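Local coordinates for MxaA (Stigmatella aurantiaca, PDB 4W4T), which is the terminal reductase domain of a myxalamid PKS-NRPS assembly line, has a short-chain dehydrogenase fold, binds NADPH and probably releases the carrier-bound product by reduction, at residues A275-Y289 / L310-W322. Sequence-based numbering, arbitrary orientation.
Sequences APSVDALLDLTPVDY and LVNPQFVRADEMW
In this extended short-chain dehydrogenase fold, two crossings link the Rossmann sheet to the smaller C-terminal part: 275-289 runs into the sheet at strand 285-286, while the segment 310-322 leaves it at the end of strand 307-310. They meet midway in a single antiparallel bridge, a hydrogen-bonded pair in which Leu282 N reaches Val316 O at 2.9 Å and Val316 N returns to Leu282 O. On the Rossmann side, side chains bond to the backbone of the other crossing. Asn312 ND2 donates to Leu284 O (2.9 Å, 168° at the hydrogen), which lies in the amide plane, while OD1 accepts from Gln314 N two residues on, forming an Asx turn. Asp283 has its CG anti to the backbone N (chi1 -177°), which carries the carboxylate across to Asn312; there OD1 takes Asn312 N on its syn lone pair at 3.0 Å. The same N-H makes a weak second bond to Thr285 OG1, which itself donates to Asp283 OD2; OD2 also accepts from Arg246 N on strand 239-248, tying the crossing to the sheet. Beside the bridge, Leu281 CD2 makes a CH-pi contact over one face of Phe315, 3.7 Å from the ring centroid; beyond it, Leu282 CD1 packs on Ala318 at the start of helix 318-328. At the far end Ala275 CB sits 3.4 Å from the centroid of the six-membered ring of Trp322, Pro276 CD meets CZ2 of that ring at 3.8 Å, and NE1 makes a weak hydrogen bond to Pro276 O. Replacing Trp322 by an alanine would probably open a gap beside Ala275 CB and the Pro276 ring and cost Pro276 O its weak donor. Nearby, a water joins the segments, donating to Val278 O (2.7 Å) and accepting from Ala318 N.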
ATOM      1  N   ALA A 275      -6.378  21.416  -3.217  1.00 20.19           N
ATOM      2  CA  ALA A 275      -7.351  20.431  -3.698  1.00 19.93           C
ATOM      3  C   ALA A 275      -7.321  20.398  -5.221  1.00 18.82           C
ATOM      4  O   ALA A 275      -6.948  21.396  -5.854  1.00 19.36           O
ATOM      5  CB  ALA A 275      -8.750  20.769  -3.192  1.00 20.58           C
ATOM      6  N   PRO A 276      -7.714  19.260  -5.817  1.00 19.57           N
ATOM      7  CA  PRO A 276      -7.642  19.125  -7.273  1.00 19.38           C
ATOM      8  C   PRO A 276      -8.890  19.631  -7.970  1.00 21.45           C
ATOM      9  O   PRO A 276      -9.995  19.431  -7.461  1.00 20.93           O
ATOM     10  CB  PRO A 276      -7.497  17.612  -7.467  1.00 19.89           C
ATOM     11  CG  PRO A 276      -8.263  17.037  -6.330  1.00 17.56           C
ATOM     12  CD  PRO A 276      -8.052  17.973  -5.169  1.00 18.40           C
ATOM     13  N   SER A 277      -8.728  20.276  -9.117  1.00 21.07           N
ATOM     14  CA  SER A 277      -9.882  20.557  -9.947  1.00 23.27           C
ATOM     15  C   SER A 277     -10.096  19.320 -10.810  1.00 25.99           C
ATOM     16  O   SER A 277      -9.280  18.995 -11.667  1.00 31.56           O
ATOM     17  CB  SER A 277      -9.689  21.818 -10.798  1.00 26.09           C
ATOM     18  OG  SER A 277      -8.506  21.747 -11.570  1.00 26.02           O
ATOM     19  N   VAL A 278     -11.159  18.585 -10.527  1.00 23.63           N
ATOM     20  CA  VAL A 278     -11.506  17.427 -11.331  1.00 22.79           C
ATOM     21  C   VAL A 278     -12.804  17.758 -12.053  1.00 24.36           C
ATOM     22  O   VAL A 278     -13.593  18.569 -11.564  1.00 24.42           O
ATOM     23  CB  VAL A 278     -11.650  16.158 -10.479  1.00 23.28           C
ATOM     24  CG1 VAL A 278     -10.323  15.815  -9.813  1.00 23.24           C
ATOM     25  CG2 VAL A 278     -12.729  16.343  -9.427  1.00 25.46           C
ATOM     26  N   ASP A 279     -13.019  17.177 -13.227  1.00 22.53           N
ATOM     27  CA  ASP A 279     -14.227  17.521 -13.973  1.00 25.26           C
ATOM     28  C   ASP A 279     -15.388  16.547 -13.736  1.00 25.54           C
ATOM     29  O   ASP A 279     -16.407  16.639 -14.401  1.00 25.06           O
ATOM     30  CB  ASP A 279     -13.933  17.612 -15.472  1.00 29.44           C
ATOM     31  CG  ASP A 279     -13.202  16.398 -16.004  1.00 32.26           C
ATOM     32  OD1 ASP A 279     -13.354  15.297 -15.432  1.00 31.77           O
ATOM     33  OD2 ASP A 279     -12.478  16.544 -17.014  1.00 36.18           O
ATOM     34  N   ALA A 280     -15.241  15.627 -12.787  1.00 23.94           N
ATOM     35  CA  ALA A 280     -16.310  14.668 -12.507  1.00 26.94           C
ATOM     36  C   ALA A 280     -17.563  15.329 -11.928  1.00 25.59           C
ATOM     37  O   ALA A 280     -17.492  16.381 -11.287  1.00 24.75           O
ATOM     38  CB  ALA A 280     -15.813  13.594 -11.557  1.00 29.34           C
ATOM     39  N   LEU A 281     -18.715  14.705 -12.159  1.00 23.35           N
ATOM     40  CA  LEU A 281     -19.937  15.079 -11.455  1.00 23.93           C
ATOM     41  C   LEU A 281     -19.986  14.273 -10.165  1.00 26.84           C
ATOM     42  O   LEU A 281     -20.468  13.137 -10.161  1.00 25.70           O
ATOM     43  CB  LEU A 281     -21.179  14.797 -12.296  1.00 23.64           C
ATOM     44  CG  LEU A 281     -21.148  15.328 -13.725  1.00 29.21           C
ATOM     45  CD1 LEU A 281     -22.389  14.897 -14.480  1.00 30.02           C
ATOM     46  CD2 LEU A 281     -21.007  16.841 -13.711  1.00 31.06           C
ATOM     47  N   LEU A 282     -19.499  14.861  -9.079  1.00 21.75           N
ATOM     48  CA  LEU A 282     -19.290  14.123  -7.843  1.00 19.77           C
ATOM     49  C   LEU A 282     -20.593  13.670  -7.189  1.00 19.99           C
ATOM     50  O   LEU A 282     -21.521  14.459  -6.986  1.00 18.24           O
ATOM     51  CB  LEU A 282     -18.483  14.966  -6.864  1.00 18.62           C
ATOM     52  CG  LEU A 282     -17.121  15.425  -7.392  1.00 20.93           C
ATOM     53  CD1 LEU A 282     -16.555  16.527  -6.506  1.00 18.85           C
ATOM     54  CD2 LEU A 282     -16.140  14.256  -7.465  1.00 20.04           C
ATOM     55  N   ASP A 283     -20.641  12.382  -6.872  1.00 18.85           N
ATOM     56  CA  ASP A 283     -21.695  11.806  -6.055  1.00 19.56           C
ATOM     57  C   ASP A 283     -21.320  11.761  -4.575  1.00 16.80           C
ATOM     58  O   ASP A 283     -20.253  11.275  -4.214  1.00 17.87           O
ATOM     59  CB  ASP A 283     -22.008  10.387  -6.509  1.00 19.60           C
ATOM     60  CG  ASP A 283     -23.153   9.786  -5.729  1.00 19.37           C
ATOM     61  OD1 ASP A 283     -24.197  10.456  -5.681  1.00 18.12           O
ATOM     62  OD2 ASP A 283     -23.018   8.664  -5.173  1.00 17.89           O
ATOM     63  N   LEU A 284     -22.200  12.275  -3.727  1.00 14.97           N
ATOM     64  CA  LEU A 284     -22.091  12.087  -2.284  1.00 16.08           C
ATOM     65  C   LEU A 284     -23.470  11.723  -1.780  1.00 15.69           C
ATOM     66  O   LEU A 284     -24.389  12.546  -1.817  1.00 16.49           O
ATOM     67  CB  LEU A 284     -21.582  13.335  -1.568  1.00 17.31           C
ATOM     68  CG  LEU A 284     -20.099  13.699  -1.637  1.00 17.29           C
ATOM     69  CD1 LEU A 284     -19.794  14.426  -2.926  1.00 21.61           C
ATOM     70  CD2 LEU A 284     -19.773  14.582  -0.455  1.00 20.72           C
ATOM     71  N   THR A 285     -23.614  10.483  -1.335  1.00 13.29           N
ATOM     72  CA  THR A 285     -24.910   9.947  -0.946  1.00 13.36           C
ATOM     73  C   THR A 285     -24.910   9.599   0.538  1.00 14.82           C
ATOM     74  O   THR A 285     -24.334   8.586   0.935  1.00 13.87           O
ATOM     75  CB  THR A 285     -25.241   8.691  -1.762  1.00 16.78           C
ATOM     76  OG1 THR A 285     -25.037   8.952  -3.159  1.00 16.46           O
ATOM     77  CG2 THR A 285     -26.678   8.270  -1.536  1.00 13.38           C
ATOM     78  N   PRO A 286     -25.535  10.449   1.368  1.00 15.33           N
ATOM     79  CA  PRO A 286     -25.507  10.218   2.816  1.00 13.88           C
ATOM     80  C   PRO A 286     -26.045   8.836   3.225  1.00 12.55           C
ATOM     81  O   PRO A 286     -27.050   8.377   2.683  1.00 14.29           O
ATOM     82  CB  PRO A 286     -26.404  11.322   3.355  1.00 15.97           C
ATOM     83  CG  PRO A 286     -26.219  12.460   2.365  1.00 12.55           C
ATOM     84  CD  PRO A 286     -26.151  11.754   1.027  1.00 15.90           C
ATOM     85  N   VAL A 287     -25.394   8.218   4.199  1.00 14.33           N
ATOM     86  CA  VAL A 287     -25.739   6.842   4.604  1.00 13.89           C
ATOM     87  C   VAL A 287     -27.186   6.715   5.114  1.00 14.51           C
ATOM     88  O   VAL A 287     -27.810   5.653   4.943  1.00 14.49           O
ATOM     89  CB  VAL A 287     -24.763   6.319   5.673  1.00 16.86           C
ATOM     90  CG1 VAL A 287     -24.938   7.053   7.007  1.00 15.62           C
ATOM     91  CG2 VAL A 287     -24.927   4.793   5.840  1.00 17.91           C
ATOM     92  N   ASP A 288     -27.747   7.789   5.690  1.00 14.23           N
ATOM     93  CA  ASP A 288     -29.139   7.706   6.157  1.00 15.62           C
ATOM     94  C   ASP A 288     -30.125   7.594   4.987  1.00 15.09           C
ATOM     95  O   ASP A 288     -31.166   6.941   5.111  1.00 16.59           O
ATOM     96  CB  ASP A 288     -29.530   8.873   7.084  1.00 16.17           C
ATOM     97  CG  ASP A 288     -29.052  10.249   6.593  1.00 15.79           C
ATOM     98  OD1 ASP A 288     -27.913  10.354   6.103  1.00 15.59           O
ATOM     99  OD2 ASP A 288     -29.828  11.227   6.741  1.00 18.36           O
ATOM    100  N   TYR A 289     -29.785   8.155   3.835  1.00 13.26           N
ATOM    101  CA  TYR A 289     -30.617   7.942   2.657  1.00 13.56           C
ATOM    102  C   TYR A 289     -30.482   6.517   2.104  1.00 14.74           C
ATOM    103  O   TYR A 289     -31.477   5.897   1.736  1.00 14.42           O
ATOM    104  CB  TYR A 289     -30.283   8.952   1.562  1.00 13.14           C
ATOM    105  CG  TYR A 289     -30.971   8.647   0.253  1.00 15.10           C
ATOM    106  CD1 TYR A 289     -32.358   8.781   0.120  1.00 15.31           C
ATOM    107  CD2 TYR A 289     -30.243   8.214  -0.848  1.00 18.06           C
ATOM    108  CE1 TYR A 289     -32.983   8.501  -1.068  1.00 17.20           C
ATOM    109  CE2 TYR A 289     -30.857   7.941  -2.048  1.00 15.19           C
ATOM    110  CZ  TYR A 289     -32.228   8.080  -2.152  1.00 15.52           C
ATOM    111  OH  TYR A 289     -32.839   7.796  -3.343  1.00 18.03           O
ATOM    112  N   LEU A 310     -28.930   3.848  -5.729  1.00 13.88           N
ATOM    113  CA  LEU A 310     -29.072   4.663  -4.535  1.00 14.78           C
ATOM    114  C   LEU A 310     -27.955   5.690  -4.520  1.00 15.76           C
ATOM    115  O   LEU A 310     -26.974   5.567  -3.789  1.00 14.64           O
ATOM    116  CB  LEU A 310     -29.065   3.795  -3.276  1.00 12.21           C
ATOM    117  CG  LEU A 310     -30.107   2.675  -3.332  1.00 15.75           C
ATOM    118  CD1 LEU A 310     -30.173   1.922  -1.992  1.00 13.81           C
ATOM    119  CD2 LEU A 310     -31.472   3.232  -3.715  1.00 18.07           C
ATOM    120  N   VAL A 311     -28.130   6.693  -5.373  1.00 14.97           N
ATOM    121  CA  VAL A 311     -27.175   7.768  -5.570  1.00 14.59           C
ATOM    122  C   VAL A 311     -27.873   9.093  -5.338  1.00 15.35           C
ATOM    123  O   VAL A 311     -29.095   9.184  -5.412  1.00 16.35           O
ATOM    124  CB  VAL A 311     -26.582   7.745  -6.990  1.00 17.75           C
ATOM    125  CG1 VAL A 311     -25.888   6.389  -7.264  1.00 18.00           C
ATOM    126  CG2 VAL A 311     -27.685   7.990  -8.018  1.00 16.71           C
ATOM    127  N   ASN A 312     -27.091  10.124  -5.061  1.00 16.43           N
ATOM    128  CA  ASN A 312     -27.636  11.465  -4.958  1.00 16.90           C
ATOM    129  C   ASN A 312     -28.100  11.914  -6.342  1.00 18.84           C
ATOM    130  O   ASN A 312     -27.305  11.952  -7.282  1.00 17.75           O
ATOM    131  CB  ASN A 312     -26.592  12.421  -4.383  1.00 17.63           C
ATOM    132  CG  ASN A 312     -27.218  13.660  -3.764  1.00 19.12           C
ATOM    133  OD1 ASN A 312     -28.230  14.158  -4.250  1.00 20.75           O
ATOM    134  ND2 ASN A 312     -26.630  14.146  -2.681  1.00 18.19           N
ATOM    135  N   PRO A 313     -29.396  12.247  -6.476  1.00 18.21           N
ATOM    136  CA  PRO A 313     -29.922  12.759  -7.748  1.00 18.90           C
ATOM    137  C   PRO A 313     -29.241  14.060  -8.187  1.00 21.58           C
ATOM    138  O   PRO A 313     -29.228  14.372  -9.379  1.00 22.90           O
ATOM    139  CB  PRO A 313     -31.410  13.005  -7.443  1.00 22.57           C
ATOM    140  CG  PRO A 313     -31.696  12.182  -6.234  1.00 23.44           C
ATOM    141  CD  PRO A 313     -30.435  12.200  -5.434  1.00 19.88           C
ATOM    142  N   GLN A 314     -28.690  14.806  -7.235  1.00 17.98           N
ATOM    143  CA  GLN A 314     -28.013  16.068  -7.539  1.00 21.20           C
ATOM    144  C   GLN A 314     -26.499  15.901  -7.409  1.00 22.06           C
ATOM    145  O   GLN A 314     -26.011  15.577  -6.338  1.00 22.56           O
ATOM    146  CB  GLN A 314     -28.515  17.183  -6.604  1.00 21.87           C
ATOM    147  CG  GLN A 314     -27.684  18.493  -6.601  1.00 26.24           C
ATOM    148  CD  GLN A 314     -27.071  18.835  -5.222  1.00 30.15           C
ATOM    149  OE1 GLN A 314     -27.042  18.001  -4.303  1.00 27.92           O
ATOM    150  NE2 GLN A 314     -26.573  20.072  -5.081  1.00 31.19           N
ATOM    151  N   PHE A 315     -25.753  16.086  -8.490  1.00 22.87           N
ATOM    152  CA  PHE A 315     -24.290  16.013  -8.389  1.00 24.00           C
ATOM    153  C   PHE A 315     -23.735  17.304  -7.793  1.00 24.12           C
ATOM    154  O   PHE A 315     -24.412  18.330  -7.761  1.00 23.19           O
ATOM    155  CB  PHE A 315     -23.643  15.753  -9.762  1.00 25.13           C
ATOM    156  CG  PHE A 315     -23.745  16.920 -10.714  1.00 27.29           C
ATOM    157  CD1 PHE A 315     -22.797  17.940 -10.704  1.00 27.64           C
ATOM    158  CD2 PHE A 315     -24.785  16.999 -11.618  1.00 30.53           C
ATOM    159  CE1 PHE A 315     -22.901  19.021 -11.576  1.00 29.00           C
ATOM    160  CE2 PHE A 315     -24.891  18.073 -12.493  1.00 32.68           C
ATOM    161  CZ  PHE A 315     -23.946  19.081 -12.475  1.00 32.14           C
ATOM    162  N   VAL A 316     -22.496  17.257  -7.327  1.00 22.74           N
ATOM    163  CA  VAL A 316     -21.820  18.472  -6.906  1.00 23.41           C
ATOM    164  C   VAL A 316     -20.557  18.590  -7.759  1.00 22.75           C
ATOM    165  O   VAL A 316     -19.985  17.579  -8.158  1.00 20.21           O
ATOM    166  CB  VAL A 316     -21.488  18.450  -5.382  1.00 23.61           C
ATOM    167  CG1 VAL A 316     -20.474  17.378  -5.069  1.00 22.33           C
ATOM    168  CG2 VAL A 316     -20.979  19.810  -4.913  1.00 26.20           C
ATOM    169  N   ARG A 317     -20.155  19.813  -8.088  1.00 21.36           N
ATOM    170  CA  ARG A 317     -18.899  20.008  -8.798  1.00 22.62           C
ATOM    171  C   ARG A 317     -17.774  20.167  -7.785  1.00 20.20           C
ATOM    172  O   ARG A 317     -18.018  20.589  -6.658  1.00 18.94           O
ATOM    173  CB  ARG A 317     -18.988  21.222  -9.728  1.00 25.39           C
ATOM    174  CG  ARG A 317     -19.957  20.990 -10.876  1.00 29.54           C
ATOM    175  CD  ARG A 317     -20.151  22.209 -11.741  1.00 39.03           C
ATOM    176  NE  ARG A 317     -20.650  23.342 -10.972  1.00 41.95           N
ATOM    177  CZ  ARG A 317     -19.896  24.369 -10.609  1.00 42.12           C
ATOM    178  NH1 ARG A 317     -18.619  24.385 -10.957  1.00 41.61           N
ATOM    179  NH2 ARG A 317     -20.414  25.369  -9.905  1.00 44.68           N
ATOM    180  N   ALA A 318     -16.557  19.807  -8.174  1.00 17.61           N
ATOM    181  CA  ALA A 318     -15.417  19.923  -7.269  1.00 21.00           C
ATOM    182  C   ALA A 318     -15.239  21.346  -6.725  1.00 20.33           C
ATOM    183  O   ALA A 318     -14.956  21.526  -5.536  1.00 18.96           O
ATOM    184  CB  ALA A 318     -14.140  19.471  -7.968  1.00 23.54           C
ATOM    185  N   ASP A 319     -15.393  22.361  -7.571  1.00 21.08           N
ATOM    186  CA  ASP A 319     -15.130  23.717  -7.085  1.00 21.49           C
ATOM    187  C   ASP A 319     -16.184  24.146  -6.064  1.00 21.26           C
ATOM    188  O   ASP A 319     -15.899  24.953  -5.186  1.00 21.85           O
ATOM    189  CB  ASP A 319     -15.027  24.741  -8.239  1.00 26.14           C
ATOM    190  CG  ASP A 319     -16.279  24.815  -9.112  1.00 32.10           C
ATOM    191  OD1 ASP A 319     -17.365  24.363  -8.699  1.00 33.18           O
ATOM    192  OD2 ASP A 319     -16.180  25.353 -10.240  1.00 37.93           O
ATOM    193  N   GLU A 320     -17.386  23.585  -6.156  1.00 20.80           N
ATOM    194  CA  GLU A 320     -18.395  23.823  -5.119  1.00 19.97           C
ATOM    195  C   GLU A 320     -17.958  23.171  -3.803  1.00 18.30           C
ATOM    196  O   GLU A 320     -18.064  23.768  -2.727  1.00 17.02           O
ATOM    197  CB  GLU A 320     -19.769  23.290  -5.555  1.00 25.20           C
ATOM    198  CG  GLU A 320     -20.297  23.903  -6.844  1.00 26.73           C
ATOM    199  CD  GLU A 320     -21.635  23.319  -7.277  1.00 33.06           C
ATOM    200  OE1 GLU A 320     -21.727  22.085  -7.503  1.00 27.35           O
ATOM    201  OE2 GLU A 320     -22.596  24.108  -7.398  1.00 38.51           O
HETATM  202  N   MSE A 321     -17.450  21.947  -3.891  1.00 16.21           N
HETATM  203  CA  MSE A 321     -16.931  21.276  -2.706  1.00 17.17           C
HETATM  204  C   MSE A 321     -15.877  22.127  -2.012  1.00 16.86           C
HETATM  205  O   MSE A 321     -15.915  22.297  -0.805  1.00 15.97           O
HETATM  206  CB  MSE A 321     -16.339  19.913  -3.066  1.00 19.65           C
HETATM  207  CG  MSE A 321     -17.337  18.815  -3.232  1.00 22.72           C
HETATM  208 SE   MSE A 321     -18.214  18.387  -1.514  1.00 39.34          SE
HETATM  209  CE  MSE A 321     -16.674  18.089  -0.379  1.00 24.44           C
ATOM    210  N   TRP A 322     -14.922  22.663  -2.764  1.00 15.95           N
ATOM    211  CA  TRP A 322     -13.878  23.436  -2.114  1.00 17.76           C
ATOM    212  C   TRP A 322     -14.469  24.719  -1.531  1.00 15.43           C
ATOM    213  O   TRP A 322     -14.065  25.137  -0.447  1.00 16.08           O
ATOM    214  CB  TRP A 322     -12.725  23.747  -3.080  1.00 17.70           C
ATOM    215  CG  TRP A 322     -12.328  22.588  -3.967  1.00 18.40           C
ATOM    216  CD1 TRP A 322     -12.022  22.656  -5.297  1.00 20.40           C
ATOM    217  CD2 TRP A 322     -12.209  21.205  -3.597  1.00 17.81           C
ATOM    218  NE1 TRP A 322     -11.711  21.401  -5.777  1.00 19.51           N
ATOM    219  CE2 TRP A 322     -11.827  20.494  -4.758  1.00 20.36           C
ATOM    220  CE3 TRP A 322     -12.382  20.496  -2.403  1.00 16.14           C
ATOM    221  CZ2 TRP A 322     -11.620  19.109  -4.755  1.00 18.75           C
ATOM    222  CZ3 TRP A 322     -12.181  19.121  -2.404  1.00 19.03           C
ATOM    223  CH2 TRP A 322     -11.797  18.445  -3.571  1.00 17.71           C
TER
HETATM  224  O   HOH W   1     -16.183  18.450 -10.779  1.00 23.84           O
HETATM  225  O   HOH W   2     -23.596  14.410  -5.086  1.00 20.29           O
HETATM  226  O   HOH W   3     -24.495  12.358  -7.580  1.00 22.27           O
HETATM  227  O   HOH W   4     -31.212   7.467  -5.601  1.00 17.86           O